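Local coordinates for protein lysozyme (PDB 6UKC) that probably hydrolyses the beta-1,4 linkages of bacterial peptidoglycan and of chitodextrins, as a C-type lysozyme of glycosyl hydrolase family 22 serving innate immunity, at residues Tyr55-Gly67 / Cys79-Cys93. Sequence-based numbering, arbitrary orientation.
Sequences YGIFQINNKYWCG and CSDLMSDDITEALRC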
# COMPACT_ATOMS: atom_id res chain seq x y z
N TYR A 55 8.45 2.54 3.82
CA TYR A 55 9.08 1.61 2.84
C TYR A 55 8.13 1.19 1.71
O TYR A 55 6.99 0.75 1.95
CB TYR A 55 9.58 0.35 3.56
CG TYR A 55 10.74 0.54 4.51
CD1 TYR A 55 10.53 0.89 5.84
CD2 TYR A 55 12.05 0.36 4.07
CE1 TYR A 55 11.60 1.03 6.72
CE2 TYR A 55 13.12 0.51 4.93
CZ TYR A 55 12.90 0.81 6.27
OH TYR A 55 13.96 0.97 7.11
N GLY A 56 8.65 1.24 0.49
CA GLY A 56 8.06 0.61 -0.71
C GLY A 56 6.87 1.37 -1.27
O GLY A 56 6.62 2.50 -0.87
N ILE A 57 6.15 0.70 -2.17
CA ILE A 57 5.00 1.21 -2.96
C ILE A 57 3.84 1.64 -2.04
O ILE A 57 3.04 2.52 -2.49
CB ILE A 57 4.57 0.13 -3.98
CG1 ILE A 57 3.63 0.69 -5.04
CG2 ILE A 57 3.98 -1.10 -3.28
CD1 ILE A 57 3.62 -0.11 -6.30
N PHE A 58 3.74 1.08 -0.82
CA PHE A 58 2.65 1.38 0.16
C PHE A 58 3.20 2.16 1.36
O PHE A 58 2.43 2.39 2.33
CB PHE A 58 1.90 0.11 0.61
CG PHE A 58 1.15 -0.60 -0.49
CD1 PHE A 58 0.26 0.08 -1.31
CD2 PHE A 58 1.24 -1.97 -0.65
CE1 PHE A 58 -0.47 -0.57 -2.29
CE2 PHE A 58 0.51 -2.63 -1.63
CZ PHE A 58 -0.34 -1.92 -2.46
N GLN A 59 4.48 2.56 1.30
CA GLN A 59 5.13 3.47 2.28
C GLN A 59 4.73 3.02 3.68
O GLN A 59 4.18 3.83 4.43
CB GLN A 59 4.74 4.91 1.93
CG GLN A 59 5.45 5.41 0.68
CD GLN A 59 6.91 5.55 1.01
OE1 GLN A 59 7.28 6.42 1.80
NE2 GLN A 59 7.73 4.67 0.43
N ILE A 60 4.99 1.76 4.00
CA ILE A 60 4.67 1.13 5.31
C ILE A 60 5.79 1.49 6.29
O ILE A 60 7.00 1.35 5.91
CB ILE A 60 4.51 -0.39 5.14
CG1 ILE A 60 3.28 -0.72 4.29
CG2 ILE A 60 4.47 -1.05 6.50
CD1 ILE A 60 3.36 -2.03 3.58
N ASN A 61 5.39 1.87 7.50
CA ASN A 61 6.22 2.55 8.53
C ASN A 61 6.84 1.49 9.45
O ASN A 61 6.05 0.65 9.95
CB ASN A 61 5.39 3.56 9.33
CG ASN A 61 6.26 4.43 10.23
OD1 ASN A 61 6.37 4.17 11.42
ND2 ASN A 61 6.91 5.43 9.65
N ASN A 62 8.16 1.55 9.70
CA ASN A 62 8.90 0.56 10.55
C ASN A 62 8.59 0.71 12.06
O ASN A 62 9.01 -0.18 12.84
CB ASN A 62 10.41 0.59 10.32
CG ASN A 62 11.05 1.94 10.57
OD1 ASN A 62 10.36 2.93 10.73
ND2 ASN A 62 12.38 1.97 10.62
N LYS A 63 7.86 1.75 12.49
CA LYS A 63 7.51 1.92 13.93
C LYS A 63 6.57 0.79 14.38
O LYS A 63 6.70 0.42 15.57
CB LYS A 63 6.90 3.29 14.26
CG LYS A 63 6.49 3.43 15.73
CD LYS A 63 6.61 4.82 16.34
CE LYS A 63 8.04 5.14 16.75
NZ LYS A 63 8.13 6.01 17.95
N TYR A 64 5.67 0.27 13.51
CA TYR A 64 4.61 -0.71 13.89
C TYR A 64 4.67 -2.01 13.07
O TYR A 64 4.36 -3.08 13.60
CB TYR A 64 3.22 -0.07 13.72
CG TYR A 64 3.11 1.31 14.32
CD1 TYR A 64 3.07 1.50 15.70
CD2 TYR A 64 3.11 2.44 13.51
CE1 TYR A 64 2.99 2.76 16.25
CE2 TYR A 64 3.03 3.72 14.05
CZ TYR A 64 2.98 3.88 15.42
OH TYR A 64 2.89 5.12 15.96
N TRP A 65 5.02 -1.93 11.79
CA TRP A 65 4.55 -2.88 10.75
C TRP A 65 5.66 -3.83 10.30
O TRP A 65 5.38 -5.04 10.19
CB TRP A 65 3.96 -2.11 9.56
CG TRP A 65 2.80 -1.23 9.96
CD1 TRP A 65 2.75 0.13 9.87
CD2 TRP A 65 1.56 -1.63 10.57
NE1 TRP A 65 1.54 0.59 10.33
CE2 TRP A 65 0.80 -0.47 10.77
CE3 TRP A 65 1.01 -2.86 10.94
CZ2 TRP A 65 -0.46 -0.49 11.36
CZ3 TRP A 65 -0.25 -2.88 11.49
CH2 TRP A 65 -0.97 -1.72 11.70
N CYS A 66 6.88 -3.33 10.10
CA CYS A 66 8.05 -4.17 9.72
C CYS A 66 9.26 -3.85 10.60
O CYS A 66 9.27 -2.77 11.24
CB CYS A 66 8.40 -3.96 8.26
SG CYS A 66 8.76 -2.23 7.93
N GLY A 67 10.25 -4.76 10.60
CA GLY A 67 11.61 -4.51 11.11
C GLY A 67 11.75 -4.88 12.57
O GLY A 67 11.22 -4.14 13.40
N CYS A 79 11.73 -4.86 6.81
CA CYS A 79 11.19 -3.73 6.01
C CYS A 79 11.71 -3.82 4.57
O CYS A 79 10.93 -3.54 3.67
CB CYS A 79 11.53 -2.39 6.65
SG CYS A 79 10.78 -2.16 8.29
N SER A 80 12.94 -4.30 4.36
CA SER A 80 13.56 -4.50 3.01
C SER A 80 12.62 -5.35 2.14
O SER A 80 12.52 -5.05 0.92
CB SER A 80 14.95 -5.12 3.08
OG SER A 80 14.92 -6.35 3.79
N ASP A 81 11.90 -6.30 2.75
CA ASP A 81 10.99 -7.21 2.00
C ASP A 81 9.82 -6.41 1.39
O ASP A 81 9.19 -6.91 0.44
CB ASP A 81 10.52 -8.36 2.88
CG ASP A 81 11.54 -9.48 3.06
OD1 ASP A 81 12.44 -9.59 2.24
OD2 ASP A 81 11.42 -10.23 4.02
N LEU A 82 9.53 -5.23 1.93
CA LEU A 82 8.45 -4.33 1.45
C LEU A 82 9.01 -3.37 0.40
O LEU A 82 8.22 -2.55 -0.10
CB LEU A 82 7.88 -3.58 2.65
CG LEU A 82 7.38 -4.48 3.77
CD1 LEU A 82 6.57 -3.68 4.78
CD2 LEU A 82 6.57 -5.66 3.22
N MET A 83 10.31 -3.50 0.07
CA MET A 83 10.98 -2.63 -0.93
C MET A 83 11.61 -3.52 -1.99
O MET A 83 12.82 -3.63 -2.05
CB MET A 83 12.04 -1.77 -0.23
CG MET A 83 12.42 -0.55 -1.01
SD MET A 83 12.82 0.78 0.12
CE MET A 83 13.96 -0.08 1.21
N SER A 84 10.77 -4.18 -2.79
CA SER A 84 11.13 -5.27 -3.71
C SER A 84 10.36 -5.10 -5.03
O SER A 84 9.24 -4.51 -5.02
CB SER A 84 10.85 -6.58 -3.05
OG SER A 84 10.87 -7.64 -3.98
N ASP A 85 10.95 -5.57 -6.13
CA ASP A 85 10.31 -5.63 -7.46
C ASP A 85 9.04 -6.49 -7.33
O ASP A 85 8.03 -6.15 -7.94
CB ASP A 85 11.29 -6.17 -8.50
CG ASP A 85 12.34 -5.17 -8.96
OD1 ASP A 85 12.40 -4.03 -8.42
OD2 ASP A 85 13.10 -5.55 -9.88
N ASP A 86 9.10 -7.54 -6.50
CA ASP A 86 7.98 -8.44 -6.16
C ASP A 86 7.19 -7.90 -4.95
O ASP A 86 7.78 -7.84 -3.84
CB ASP A 86 8.50 -9.84 -5.89
CG ASP A 86 7.40 -10.82 -5.59
OD1 ASP A 86 6.69 -10.63 -4.56
OD2 ASP A 86 7.26 -11.74 -6.38
N ILE A 87 5.88 -7.65 -5.13
CA ILE A 87 5.01 -6.89 -4.18
C ILE A 87 4.29 -7.84 -3.24
O ILE A 87 3.53 -7.36 -2.38
CB ILE A 87 4.00 -6.01 -4.94
CG1 ILE A 87 3.02 -6.85 -5.76
CG2 ILE A 87 4.75 -5.00 -5.79
CD1 ILE A 87 1.60 -6.33 -5.80
N THR A 88 4.44 -9.15 -3.42
CA THR A 88 3.74 -10.12 -2.54
C THR A 88 3.73 -9.63 -1.08
O THR A 88 2.61 -9.54 -0.49
CB THR A 88 4.30 -11.54 -2.70
OG1 THR A 88 4.28 -11.84 -4.11
CG2 THR A 88 3.49 -12.56 -1.93
N GLU A 89 4.89 -9.38 -0.46
CA GLU A 89 4.96 -9.13 1.01
C GLU A 89 4.38 -7.74 1.31
O GLU A 89 3.74 -7.58 2.37
CB GLU A 89 6.39 -9.23 1.51
CG GLU A 89 6.99 -10.61 1.37
CD GLU A 89 6.54 -11.62 2.41
OE1 GLU A 89 7.25 -12.63 2.52
OE2 GLU A 89 5.51 -11.39 3.12
N ALA A 90 4.61 -6.77 0.41
CA ALA A 90 4.03 -5.41 0.49
C ALA A 90 2.51 -5.55 0.59
O ALA A 90 1.93 -5.02 1.56
CB ALA A 90 4.44 -4.56 -0.69
N LEU A 91 1.92 -6.33 -0.32
CA LEU A 91 0.46 -6.52 -0.37
C LEU A 91 0.03 -7.27 0.90
O LEU A 91 -0.90 -6.76 1.61
CB LEU A 91 0.13 -7.26 -1.67
CG LEU A 91 -1.34 -7.59 -1.92
CD1 LEU A 91 -2.23 -6.35 -1.84
CD2 LEU A 91 -1.50 -8.28 -3.26
N ARG A 92 0.69 -8.40 1.21
CA ARG A 92 0.32 -9.20 2.40
C ARG A 92 0.29 -8.26 3.61
O ARG A 92 -0.72 -8.26 4.36
CB ARG A 92 1.27 -10.39 2.56
CG ARG A 92 0.84 -11.39 3.63
CD ARG A 92 1.75 -12.61 3.65
NE ARG A 92 1.51 -13.41 2.45
CZ ARG A 92 2.45 -13.86 1.61
NH1 ARG A 92 3.74 -13.67 1.86
NH2 ARG A 92 2.11 -14.56 0.55
N CYS A 93 1.31 -7.39 3.76
CA CYS A 93 1.43 -6.52 4.95
C CYS A 93 0.40 -5.37 4.89
O CYS A 93 -0.19 -5.01 5.98
CB CYS A 93 2.86 -6.00 5.09
SG CYS A 93 3.08 -4.96 6.56
O HOH W 1 5.40 -1.26 0.68
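The C66-C79 disulfide and the ring of Y55 join the beta-sheet subdomain of this C-type lysozyme to the 3-10 segment 79-82, a small worked example of how a cystine and an aromatic face can share one anchor. C66 SG and C79 SG lie 2.1 Å apart, with a chi3 of 95°. C79 also serves the aromatic contact: its CB sits over the centre of the Y55 ring, 3.3 Å from the centroid and 9° off the normal, a CH-pi contact, while its SG approaches obliquely. M83 takes the edge instead. Its side chain bends at chi2 and chi3, bringing CE into the ring plane 3.5 Å from Y55 CD2, with SD beside the same edge in a Met-aromatic contact.

Apolar packing continues inward from the disulfide. I60 and L82 meet at about a right angle, and L82 CD1 touches both CG2 and CD1 of I60. With CG2 anti to the backbone N, I60 also reaches SG of C93, whose own disulfide runs to C75. Farther along, F58 presents its CD2 edge to the backbone of A90 in helix 88-105, while W30 of helix 24-38 meets the same ring.

No direct hydrogen bond joins the two segments; polar atoms meet through water and a weaker contact. A G1 bulge at Q59 and I60 faces Y55, and beside it the turn 56-59 brings G56 CA to 3.2 Å from L82 O in a CA-H...O contact. One water donates to Y55 O and to L82 O, and accepts from F58 N at 3.2 Å.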